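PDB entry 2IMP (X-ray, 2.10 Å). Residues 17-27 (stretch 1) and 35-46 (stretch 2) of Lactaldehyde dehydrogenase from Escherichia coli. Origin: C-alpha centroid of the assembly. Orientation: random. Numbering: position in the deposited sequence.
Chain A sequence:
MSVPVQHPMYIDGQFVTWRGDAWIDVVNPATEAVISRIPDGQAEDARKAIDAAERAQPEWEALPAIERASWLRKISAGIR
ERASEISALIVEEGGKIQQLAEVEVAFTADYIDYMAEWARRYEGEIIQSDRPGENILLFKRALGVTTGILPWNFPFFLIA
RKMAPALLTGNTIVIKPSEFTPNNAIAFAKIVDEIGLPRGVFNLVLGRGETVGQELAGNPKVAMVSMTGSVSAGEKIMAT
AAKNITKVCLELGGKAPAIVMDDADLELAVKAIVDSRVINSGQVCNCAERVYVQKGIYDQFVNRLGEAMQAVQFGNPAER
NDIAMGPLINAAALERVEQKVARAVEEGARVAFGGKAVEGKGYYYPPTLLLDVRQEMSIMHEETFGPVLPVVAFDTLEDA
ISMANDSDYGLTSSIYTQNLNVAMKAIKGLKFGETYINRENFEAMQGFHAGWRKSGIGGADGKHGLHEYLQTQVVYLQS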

# COMPACT_ATOMS: atom_id res chain seq x y z
N THR A 17 37.10 7.43 -27.33
CA THR A 17 37.78 6.54 -28.25
C THR A 17 38.75 5.56 -27.57
O THR A 17 39.62 5.96 -26.81
CB THR A 17 38.56 7.33 -29.34
OG1 THR A 17 37.64 8.04 -30.17
CG2 THR A 17 39.39 6.38 -30.20
N TRP A 18 38.57 4.28 -27.87
CA TRP A 18 39.39 3.22 -27.32
C TRP A 18 40.87 3.26 -27.77
O TRP A 18 41.16 3.24 -28.96
CB TRP A 18 38.78 1.88 -27.71
CG TRP A 18 39.55 0.68 -27.26
CD1 TRP A 18 40.08 -0.30 -28.06
CD2 TRP A 18 39.77 0.26 -25.91
NE1 TRP A 18 40.61 -1.30 -27.29
CE2 TRP A 18 40.44 -0.99 -25.97
CE3 TRP A 18 39.47 0.81 -24.66
CZ2 TRP A 18 40.81 -1.69 -24.82
CZ3 TRP A 18 39.84 0.11 -23.52
CH2 TRP A 18 40.50 -1.13 -23.60
N ARG A 19 41.78 3.31 -26.80
CA ARG A 19 43.20 3.36 -27.11
C ARG A 19 43.92 1.99 -27.03
O ARG A 19 45.10 1.88 -27.37
CB ARG A 19 43.91 4.36 -26.19
CG ARG A 19 43.41 5.79 -26.35
CD ARG A 19 43.42 6.22 -27.81
NE ARG A 19 42.87 7.56 -28.00
CZ ARG A 19 42.64 8.11 -29.19
NH1 ARG A 19 42.91 7.43 -30.30
NH2 ARG A 19 42.14 9.34 -29.27
N GLY A 20 43.20 0.97 -26.58
CA GLY A 20 43.79 -0.35 -26.48
C GLY A 20 44.03 -0.94 -27.86
O GLY A 20 43.55 -0.41 -28.86
N ASP A 21 44.77 -2.04 -27.90
CA ASP A 21 45.08 -2.71 -29.16
C ASP A 21 44.15 -3.89 -29.48
O ASP A 21 44.08 -4.35 -30.62
CB ASP A 21 46.53 -3.20 -29.16
CG ASP A 21 47.53 -2.06 -29.19
OD1 ASP A 21 48.73 -2.33 -29.00
OD2 ASP A 21 47.11 -0.90 -29.40
N ALA A 22 43.46 -4.38 -28.45
CA ALA A 22 42.56 -5.51 -28.61
C ALA A 22 41.09 -5.14 -28.86
O ALA A 22 40.50 -4.32 -28.15
CB ALA A 22 42.66 -6.42 -27.40
N TRP A 23 40.52 -5.74 -29.90
CA TRP A 23 39.14 -5.52 -30.26
C TRP A 23 38.33 -6.82 -30.36
O TRP A 23 38.89 -7.89 -30.58
CB TRP A 23 39.02 -4.79 -31.60
CG TRP A 23 39.58 -3.41 -31.63
CD1 TRP A 23 40.88 -3.06 -31.83
CD2 TRP A 23 38.85 -2.19 -31.47
NE1 TRP A 23 41.01 -1.69 -31.82
CE2 TRP A 23 39.78 -1.13 -31.59
CE3 TRP A 23 37.51 -1.88 -31.22
CZ2 TRP A 23 39.40 0.21 -31.49
CZ3 TRP A 23 37.13 -0.55 -31.12
CH2 TRP A 23 38.08 0.49 -31.25
N ILE A 24 37.03 -6.72 -30.18
CA ILE A 24 36.15 -7.87 -30.28
C ILE A 24 35.23 -7.74 -31.51
O ILE A 24 34.54 -6.73 -31.67
CB ILE A 24 35.27 -8.02 -29.02
CG1 ILE A 24 36.15 -8.23 -27.79
CG2 ILE A 24 34.32 -9.19 -29.19
CD1 ILE A 24 35.38 -8.34 -26.49
N ASP A 25 35.26 -8.74 -32.38
CA ASP A 25 34.41 -8.69 -33.57
C ASP A 25 32.94 -9.00 -33.30
O ASP A 25 32.62 -9.97 -32.61
CB ASP A 25 34.91 -9.67 -34.64
CG ASP A 25 36.22 -9.24 -35.28
OD1 ASP A 25 36.36 -8.06 -35.66
OD2 ASP A 25 37.11 -10.11 -35.42
N VAL A 26 32.05 -8.17 -33.82
CA VAL A 26 30.63 -8.42 -33.71
C VAL A 26 30.12 -9.00 -35.04
O VAL A 26 30.21 -8.36 -36.09
CB VAL A 26 29.85 -7.14 -33.36
CG1 VAL A 26 28.36 -7.44 -33.29
CG2 VAL A 26 30.33 -6.58 -32.02
N VAL A 27 29.62 -10.23 -34.99
CA VAL A 27 29.18 -10.93 -36.17
C VAL A 27 27.66 -11.05 -36.39
O VAL A 27 26.89 -11.07 -35.44
CB VAL A 27 29.76 -12.36 -36.17
CG1 VAL A 27 29.21 -13.15 -37.32
CG2 VAL A 27 31.28 -12.31 -36.24
N ILE A 35 30.07 -7.24 -38.64
CA ILE A 35 29.31 -6.01 -38.80
C ILE A 35 29.85 -4.80 -38.00
O ILE A 35 29.56 -3.65 -38.31
CB ILE A 35 27.84 -6.27 -38.43
CG1 ILE A 35 27.72 -6.69 -36.97
CG2 ILE A 35 27.28 -7.37 -39.33
CD1 ILE A 35 26.32 -7.12 -36.56
N SER A 36 30.64 -5.10 -36.98
CA SER A 36 31.23 -4.07 -36.15
C SER A 36 32.26 -4.62 -35.17
O SER A 36 32.42 -5.83 -35.04
CB SER A 36 30.15 -3.33 -35.35
OG SER A 36 29.54 -4.18 -34.39
N ARG A 37 32.97 -3.71 -34.51
CA ARG A 37 33.97 -4.07 -33.54
C ARG A 37 33.91 -3.21 -32.26
O ARG A 37 33.70 -1.99 -32.33
CB ARG A 37 35.37 -3.98 -34.15
CG ARG A 37 35.72 -5.13 -35.10
CD ARG A 37 37.20 -5.13 -35.45
NE ARG A 37 37.53 -4.15 -36.48
CZ ARG A 37 37.42 -4.39 -37.79
NH1 ARG A 37 37.00 -5.57 -38.22
NH2 ARG A 37 37.72 -3.44 -38.66
N ILE A 38 34.06 -3.85 -31.11
CA ILE A 38 34.05 -3.12 -29.86
C ILE A 38 35.32 -3.33 -29.05
O ILE A 38 35.99 -4.36 -29.18
CB ILE A 38 32.85 -3.53 -28.97
CG1 ILE A 38 32.89 -5.04 -28.69
CG2 ILE A 38 31.54 -3.12 -29.63
CD1 ILE A 38 31.91 -5.49 -27.63
N PRO A 39 35.68 -2.36 -28.22
CA PRO A 39 36.89 -2.52 -27.43
C PRO A 39 36.85 -3.71 -26.47
O PRO A 39 35.80 -4.04 -25.90
CB PRO A 39 37.01 -1.18 -26.70
CG PRO A 39 35.63 -0.62 -26.71
CD PRO A 39 35.12 -1.01 -28.06
N ASP A 40 37.99 -4.37 -26.33
CA ASP A 40 38.10 -5.47 -25.39
C ASP A 40 38.35 -4.85 -24.00
O ASP A 40 39.40 -5.02 -23.39
CB ASP A 40 39.25 -6.40 -25.79
CG ASP A 40 39.33 -7.65 -24.93
OD1 ASP A 40 38.27 -8.10 -24.43
OD2 ASP A 40 40.44 -8.20 -24.75
N GLY A 41 37.35 -4.08 -23.58
CA GLY A 41 37.38 -3.37 -22.32
C GLY A 41 37.97 -4.10 -21.14
O GLY A 41 37.97 -5.33 -21.08
N GLN A 42 38.48 -3.33 -20.20
CA GLN A 42 39.08 -3.88 -18.99
C GLN A 42 38.52 -3.20 -17.73
O GLN A 42 37.84 -2.18 -17.82
CB GLN A 42 40.60 -3.71 -19.05
CG GLN A 42 41.27 -4.37 -20.26
CD GLN A 42 41.20 -5.89 -20.20
OE1 GLN A 42 41.60 -6.50 -19.21
NE2 GLN A 42 40.71 -6.51 -21.27
N ALA A 43 38.83 -3.77 -16.57
CA ALA A 43 38.36 -3.21 -15.31
C ALA A 43 38.53 -1.67 -15.20
O ALA A 43 37.60 -0.96 -14.82
CB ALA A 43 39.06 -3.90 -14.14
N GLU A 44 39.71 -1.17 -15.54
CA GLU A 44 39.96 0.26 -15.47
C GLU A 44 38.90 1.11 -16.21
O GLU A 44 38.52 2.18 -15.75
CB GLU A 44 41.36 0.58 -15.99
CG GLU A 44 41.65 0.02 -17.38
CD GLU A 44 43.14 -0.14 -17.65
OE1 GLU A 44 43.88 0.87 -17.53
OE2 GLU A 44 43.57 -1.27 -17.98
N ASP A 45 38.45 0.62 -17.36
CA ASP A 45 37.42 1.33 -18.11
C ASP A 45 36.10 1.38 -17.32
O ASP A 45 35.40 2.39 -17.29
CB ASP A 45 37.18 0.66 -19.47
CG ASP A 45 38.45 0.59 -20.30
OD1 ASP A 45 39.01 1.66 -20.60
OD2 ASP A 45 38.88 -0.53 -20.64
N ALA A 46 35.78 0.25 -16.69
CA ALA A 46 34.59 0.18 -15.86
C ALA A 46 34.71 1.15 -14.67
O ALA A 46 33.76 1.85 -14.32
CB ALA A 46 34.38 -1.26 -15.35

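The contact is held first by backbone. Strands 23-27 and 35-39 run antiparallel, and Ile24 and Ile38 close a reciprocal pair: Ile24 N donates to Ile38 O at 2.8 Å, Ile38 N to Ile24 O at 3.0 Å. Two residues on, Val26 N reaches Ser36 O at 2.7 Å, but the return bond from Ser36 N to Val26 O is weak at 3.4 Å; Val26 O is also taken by Ile35 N at 2.8 Å, so one carbonyl serves two donors. At the other end Asp40 N extends the ladder to Ala22 O, 3.1 Å away. Ala22 O is shared too, since Trp18 NE1 donates to Ala22 O at 3.1 Å, tying the indole to its own loop.

Charge adds a lighter link: Asp25 and Arg37 lie on the same sheet face and form a long salt bridge, OD1 to NH1 3.6 Å.

Alternation sends Ile24, Val26, Ser36 and Ile38 to the opposite face, where Ile24 CB meets Ile38 CG1 at 3.8 Å. At the end of its strand, Pro39 places CB 3.2 Å from CG of Trp18, a loop residue, over the five-membered ring in a CH-pi contact, while Trp23 CZ3 approaches Pro39 CD at 3.7 Å. The rule is economical: backbone bonds set the register, and one proline meets two tryptophans.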